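Acyl-CoA dehydrogenase domain protein Tcur3481 (Thermomonospora curvata, PDB 6WY9) binds a flavin adenine dinucleotide cofactor and probably oxidises acyl-CoA thioesters as an acyl-CoA dehydrogenase. Local coordinates at residues Glu124-Gly129 / Thr150-Pro155; Ala132-Thr137 / Ser166-Asp171. All blocks are in the same frame, centred on the assembly; numbering follows the deposited sequence.

Overall arrangement
Contacts 1 and 2 lie about 13 Å apart, centre to centre, on the same side of the chain's centre and on one mixed beta-sheet, consistent with the middle beta-domain of the acyl-CoA dehydrogenase fold. Residues 124-129 and 132-137 both belong to the loop that leaves strand 118-122 and enters strand 137-141. Their partners, 150-155 and 166-171, lie on the successive strands 144-154 and 160-169, so the pairings cross along the chain. Glu125 couples the two contacts: OE1 accepts a hydrogen bond from Gly135 N and OE2 one from Cys136 N. Both contacts lie away from the flavin pocket; together they hold the loop against two strands of the sheet.

Contact 1: residues Glu124-Gly129 / Thr150-Pro155; sequences EEFGVG and TKAVVP
Glu125 and Lys151 meet in a salt bridge, with OE2 of Glu125 2.6 Å from NZ of Lys151. The ammonium approaches from the anti side of the carboxylate, 35° out of its plane. Glu125 is extended beyond CG, whereas the lysine chain folds at chi2 and chi3, which brings CE back to within 3.6 Å of the carbonyl O of Glu124. The same ammonium also bonds the carbonyl O of Ser166, and the carboxylate also accepts hydrogen bonds from the backbone N-H groups of Gly135 and Cys136.

Alongside, Ala152 lays its methyl over one face of the Phe126 ring. CB stands 3.5 Å from the ring centroid and 3° off the normal, a centred CH-pi contact. With CG anti to its carbonyl carbon, beside the backbone N (chi1 -71°), Phe126 starts its ring on the course that leads over this methyl. The backbone is tied by Ala152 N to Glu124 O, a bond of 2.8 Å. Water joins Glu124 N to Ala152 O, and another joins Glu124 OE1 to Val153 O; OE2 of Glu124 turns to Leu344 N and to a basic side chain of a neighbouring subunit. Val153 and Val154, facing Gly199, form a G1 beta bulge.

With two amide donors and an ammonium gathered round it, the Glu125 carboxylate is probably stabilised as an anion, and is likely in turn to balance the charge of the buried lysine.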
loop_
_atom_site.group_PDB
_atom_site.type_symbol
_atom_site.label_atom_id
_atom_site.label_comp_id
_atom_site.label_asym_id
_atom_site.label_seq_id
_atom_site.Cartn_x
_atom_site.Cartn_y
_atom_site.Cartn_z
ATOM N N GLU B 124 11.893 -12.335 24.307
ATOM C CA GLU B 124 12.507 -11.268 23.531
ATOM C C GLU B 124 13.732 -10.681 24.225
ATOM O O GLU B 124 13.865 -10.747 25.454
ATOM C CB GLU B 124 11.473 -10.174 23.237
ATOM C CG GLU B 124 10.382 -10.671 22.273
ATOM C CD GLU B 124 9.253 -9.634 22.117
ATOM O OE1 GLU B 124 8.502 -9.388 23.088
ATOM O OE2 GLU B 124 9.157 -9.033 21.021
ATOM N N GLU B 125 14.594 -10.056 23.404
ATOM C CA GLU B 125 15.838 -9.418 23.813
ATOM C C GLU B 125 16.022 -8.089 23.085
ATOM O O GLU B 125 15.528 -7.898 21.968
ATOM C CB GLU B 125 17.080 -10.335 23.565
ATOM C CG GLU B 125 17.058 -11.562 24.524
ATOM C CD GLU B 125 18.133 -12.597 24.225
ATOM O OE1 GLU B 125 18.893 -12.403 23.243
ATOM O OE2 GLU B 125 18.201 -13.610 24.960
ATOM N N PHE B 126 16.761 -7.171 23.715
ATOM C CA PHE B 126 17.021 -5.888 23.068
ATOM C C PHE B 126 17.961 -6.056 21.878
ATOM O O PHE B 126 18.843 -6.919 21.869
ATOM C CB PHE B 126 17.608 -4.893 24.067
ATOM C CG PHE B 126 16.595 -4.416 25.102
ATOM C CD1 PHE B 126 15.486 -3.683 24.709
ATOM C CD2 PHE B 126 16.754 -4.710 26.461
ATOM C CE1 PHE B 126 14.530 -3.235 25.650
ATOM C CE2 PHE B 126 15.803 -4.268 27.397
ATOM C CZ PHE B 126 14.707 -3.533 26.993
ATOM N N GLY B 127 17.748 -5.222 20.853
ATOM C CA GLY B 127 18.675 -5.148 19.733
ATOM C C GLY B 127 18.178 -5.997 18.588
ATOM O O GLY B 127 16.970 -5.932 18.213
ATOM N N VAL B 128 19.084 -6.784 18.006
ATOM C CA VAL B 128 18.653 -7.715 16.968
ATOM C C VAL B 128 17.539 -8.620 17.490
ATOM O O VAL B 128 16.514 -8.822 16.824
ATOM C CB VAL B 128 19.845 -8.523 16.440
ATOM C CG1 VAL B 128 19.325 -9.583 15.456
ATOM C CG2 VAL B 128 20.892 -7.564 15.792
ATOM N N GLY B 129 17.738 -9.213 18.669
ATOM C CA GLY B 129 16.669 -9.960 19.318
ATOM C C GLY B 129 16.080 -11.102 18.521
ATOM O O GLY B 129 14.855 -11.275 18.491
ATOM N N THR B 150 19.980 -11.043 29.764
ATOM C CA THR B 150 18.878 -10.116 30.002
ATOM C C THR B 150 17.793 -10.414 28.995
ATOM O O THR B 150 18.098 -10.761 27.848
ATOM C CB THR B 150 19.307 -8.677 29.804
ATOM O OG1 THR B 150 19.805 -8.589 28.477
ATOM C CG2 THR B 150 20.442 -8.307 30.734
ATOM N N LYS B 151 16.536 -10.244 29.398
ATOM C CA LYS B 151 15.420 -10.349 28.464
ATOM C C LYS B 151 14.641 -9.042 28.481
ATOM O O LYS B 151 14.588 -8.345 29.506
ATOM C CB LYS B 151 14.472 -11.506 28.812
ATOM C CG LYS B 151 15.170 -12.803 29.154
ATOM C CD LYS B 151 15.961 -13.399 27.949
ATOM C CE LYS B 151 15.025 -13.918 26.826
ATOM N NZ LYS B 151 15.838 -14.496 25.724
ATOM N N ALA B 152 14.048 -8.709 27.349
ATOM C CA ALA B 152 13.402 -7.418 27.175
ATOM C C ALA B 152 11.895 -7.510 27.399
ATOM O O ALA B 152 11.227 -8.404 26.868
ATOM C CB ALA B 152 13.678 -6.877 25.756
ATOM N N VAL B 153 11.350 -6.510 28.104
ATOM C CA VAL B 153 9.915 -6.234 28.094
ATOM C C VAL B 153 9.113 -7.522 28.241
ATOM O O VAL B 153 8.249 -7.845 27.412
ATOM C CB VAL B 153 9.459 -5.449 26.829
ATOM C CG1 VAL B 153 9.948 -3.982 26.870
ATOM C CG2 VAL B 153 9.844 -6.135 25.497
ATOM N N VAL B 154 9.351 -8.230 29.327
ATOM C CA VAL B 154 8.555 -9.404 29.666
ATOM C C VAL B 154 7.148 -8.971 30.047
ATOM O O VAL B 154 6.991 -8.142 30.954
ATOM C CB VAL B 154 9.229 -10.170 30.819
ATOM C CG1 VAL B 154 8.385 -11.369 31.228
ATOM C CG2 VAL B 154 10.647 -10.532 30.385
ATOM N N PRO B 155 6.104 -9.490 29.400
ATOM C CA PRO B 155 4.776 -8.889 29.563
ATOM C C PRO B 155 4.159 -9.278 30.891
ATOM O O PRO B 155 4.363 -10.386 31.397
ATOM C CB PRO B 155 3.971 -9.466 28.388
ATOM C CG PRO B 155 4.660 -10.840 28.140
ATOM C CD PRO B 155 6.137 -10.519 28.350
HETATM O O HOH W 1 11.014 -11.190 26.749
HETATM O O HOH W 2 8.717 -10.017 25.760
HETATM O O HOH W 3 17.845 -7.969 26.274
#

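Contact 2: residues Ala132-Thr137 / Ser166-Asp171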
loop_
_atom_site.group_PDB
_atom_site.type_symbol
_atom_site.label_atom_id
_atom_site.label_comp_id
_atom_site.label_asym_id
_atom_site.label_seq_id
_atom_site.Cartn_x
_atom_site.Cartn_y
_atom_site.Cartn_z
ATOM N N ALA B 132 14.589 -16.883 17.933
ATOM C CA ALA B 132 14.980 -18.261 17.686
ATOM C C ALA B 132 16.429 -18.533 18.067
ATOM O O ALA B 132 16.844 -19.693 18.061
ATOM C CB ALA B 132 14.763 -18.606 16.196
ATOM N N ALA B 133 17.211 -17.495 18.384
ATOM C CA ALA B 133 18.612 -17.659 18.792
ATOM C C ALA B 133 18.881 -16.686 19.942
ATOM O O ALA B 133 19.614 -15.697 19.800
ATOM C CB ALA B 133 19.565 -17.443 17.601
ATOM N N PRO B 134 18.296 -16.953 21.116
ATOM C CA PRO B 134 18.487 -16.051 22.265
ATOM C C PRO B 134 19.964 -15.882 22.592
ATOM O O PRO B 134 20.734 -16.847 22.573
ATOM C CB PRO B 134 17.751 -16.756 23.419
ATOM C CG PRO B 134 17.119 -17.984 22.840
ATOM C CD PRO B 134 17.648 -18.226 21.469
ATOM N N GLY B 135 20.353 -14.645 22.937
ATOM C CA GLY B 135 21.685 -14.415 23.488
ATOM C C GLY B 135 21.813 -14.811 24.949
ATOM O O GLY B 135 22.911 -15.119 25.419
ATOM N N CYS B 136 20.710 -14.808 25.682
ATOM C CA CYS B 136 20.709 -15.349 27.030
ATOM C C CYS B 136 21.295 -16.756 27.019
ATOM O O CYS B 136 21.017 -17.554 26.117
ATOM C CB CYS B 136 19.276 -15.338 27.579
ATOM S SG CYS B 136 19.173 -15.657 29.405
ATOM N N THR B 137 22.176 -17.030 27.985
ATOM C CA THR B 137 22.949 -18.267 28.035
ATOM C C THR B 137 22.388 -19.225 29.080
ATOM O O THR B 137 21.894 -18.799 30.128
ATOM C CB THR B 137 24.410 -17.966 28.371
ATOM O OG1 THR B 137 24.905 -17.027 27.414
ATOM C CG2 THR B 137 25.238 -19.222 28.288
ATOM N N SER B 166 13.632 -18.132 27.271
ATOM C CA SER B 166 14.413 -18.737 26.202
ATOM C C SER B 166 15.896 -18.384 26.382
ATOM O O SER B 166 16.243 -17.258 26.767
ATOM C CB SER B 166 13.871 -18.286 24.825
ATOM O OG SER B 166 14.155 -16.923 24.567
ATOM N N ALA B 167 16.765 -19.375 26.160
ATOM C CA ALA B 167 18.216 -19.244 26.328
ATOM C C ALA B 167 18.928 -20.276 25.453
ATOM O O ALA B 167 18.352 -21.300 25.075
ATOM C CB ALA B 167 18.631 -19.424 27.797
ATOM N N THR B 168 20.184 -20.003 25.135
ATOM C CA THR B 168 21.000 -20.936 24.349
ATOM C C THR B 168 21.956 -21.687 25.270
ATOM O O THR B 168 22.766 -21.073 25.986
ATOM C CB THR B 168 21.735 -20.192 23.234
ATOM O OG1 THR B 168 20.749 -19.644 22.333
ATOM C CG2 THR B 168 22.728 -21.128 22.441
ATOM N N GLY B 169 21.815 -23.020 25.294
ATOM C CA GLY B 169 22.716 -23.876 26.025
ATOM C C GLY B 169 23.789 -24.461 25.126
ATOM O O GLY B 169 23.967 -24.027 23.987
ATOM N N PRO B 170 24.545 -25.445 25.635
ATOM C CA PRO B 170 25.562 -26.101 24.791
ATOM C C PRO B 170 24.987 -26.808 23.576
ATOM O O PRO B 170 25.699 -26.978 22.586
ATOM C CB PRO B 170 26.234 -27.110 25.742
ATOM C CG PRO B 170 25.862 -26.691 27.103
ATOM C CD PRO B 170 24.595 -25.900 27.032
ATOM N N ASP B 171 23.736 -27.261 23.615
ATOM C CA ASP B 171 23.143 -27.940 22.473
ATOM C C ASP B 171 22.162 -27.060 21.710
ATOM O O ASP B 171 21.335 -27.585 20.960
ATOM C CB ASP B 171 22.438 -29.221 22.910
ATOM C CG ASP B 171 23.395 -30.332 23.216
ATOM O OD1 ASP B 171 24.380 -30.497 22.470
ATOM O OD2 ASP B 171 23.156 -31.047 24.204
#
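Pro134 and Thr168 cross at about a right angle, with the proline CD 3.5 Å from OG1 of the threonine. That hydroxyl donates a hydrogen bond to Pro134 O, 2.8 Å from OG1, in the carbonyl plane and on a lone pair. With OG1 anti to its own carbonyl carbon and beside the backbone N (chi1 -64°), the hydroxyl is held near the same N-H that bonds Cys136 O, on the side of the loop. Further round the pyrrolidine ring, CG lies 3.6 Å from Ser166 OG and from Ala167 N.

Two residues further along the loop, Cys136 O accepts a hydrogen bond from Thr168 N, 2.8 Å away and nearly straight (169°). This bond belongs to a single beta bridge, Thr137 with Thr168, where the loop turns into strand 137-141 beside strand 160-169; Thr168 also shares a backbone bond with Ala138. A valine in place of Thr168 would probably leave the Pro134 carbonyl O without its hydroxyl donor, so that this part of the loop is tied less firmly to strand 160-169.

The CB of Ala167 packs 4.1 Å from Cys136 SG and also lies against the carbonyl O of Cys136, 3.5 Å away. Phe176, from strand 172-179, and Leu147, from strand 144-154, also pack on the Ala167 methyl.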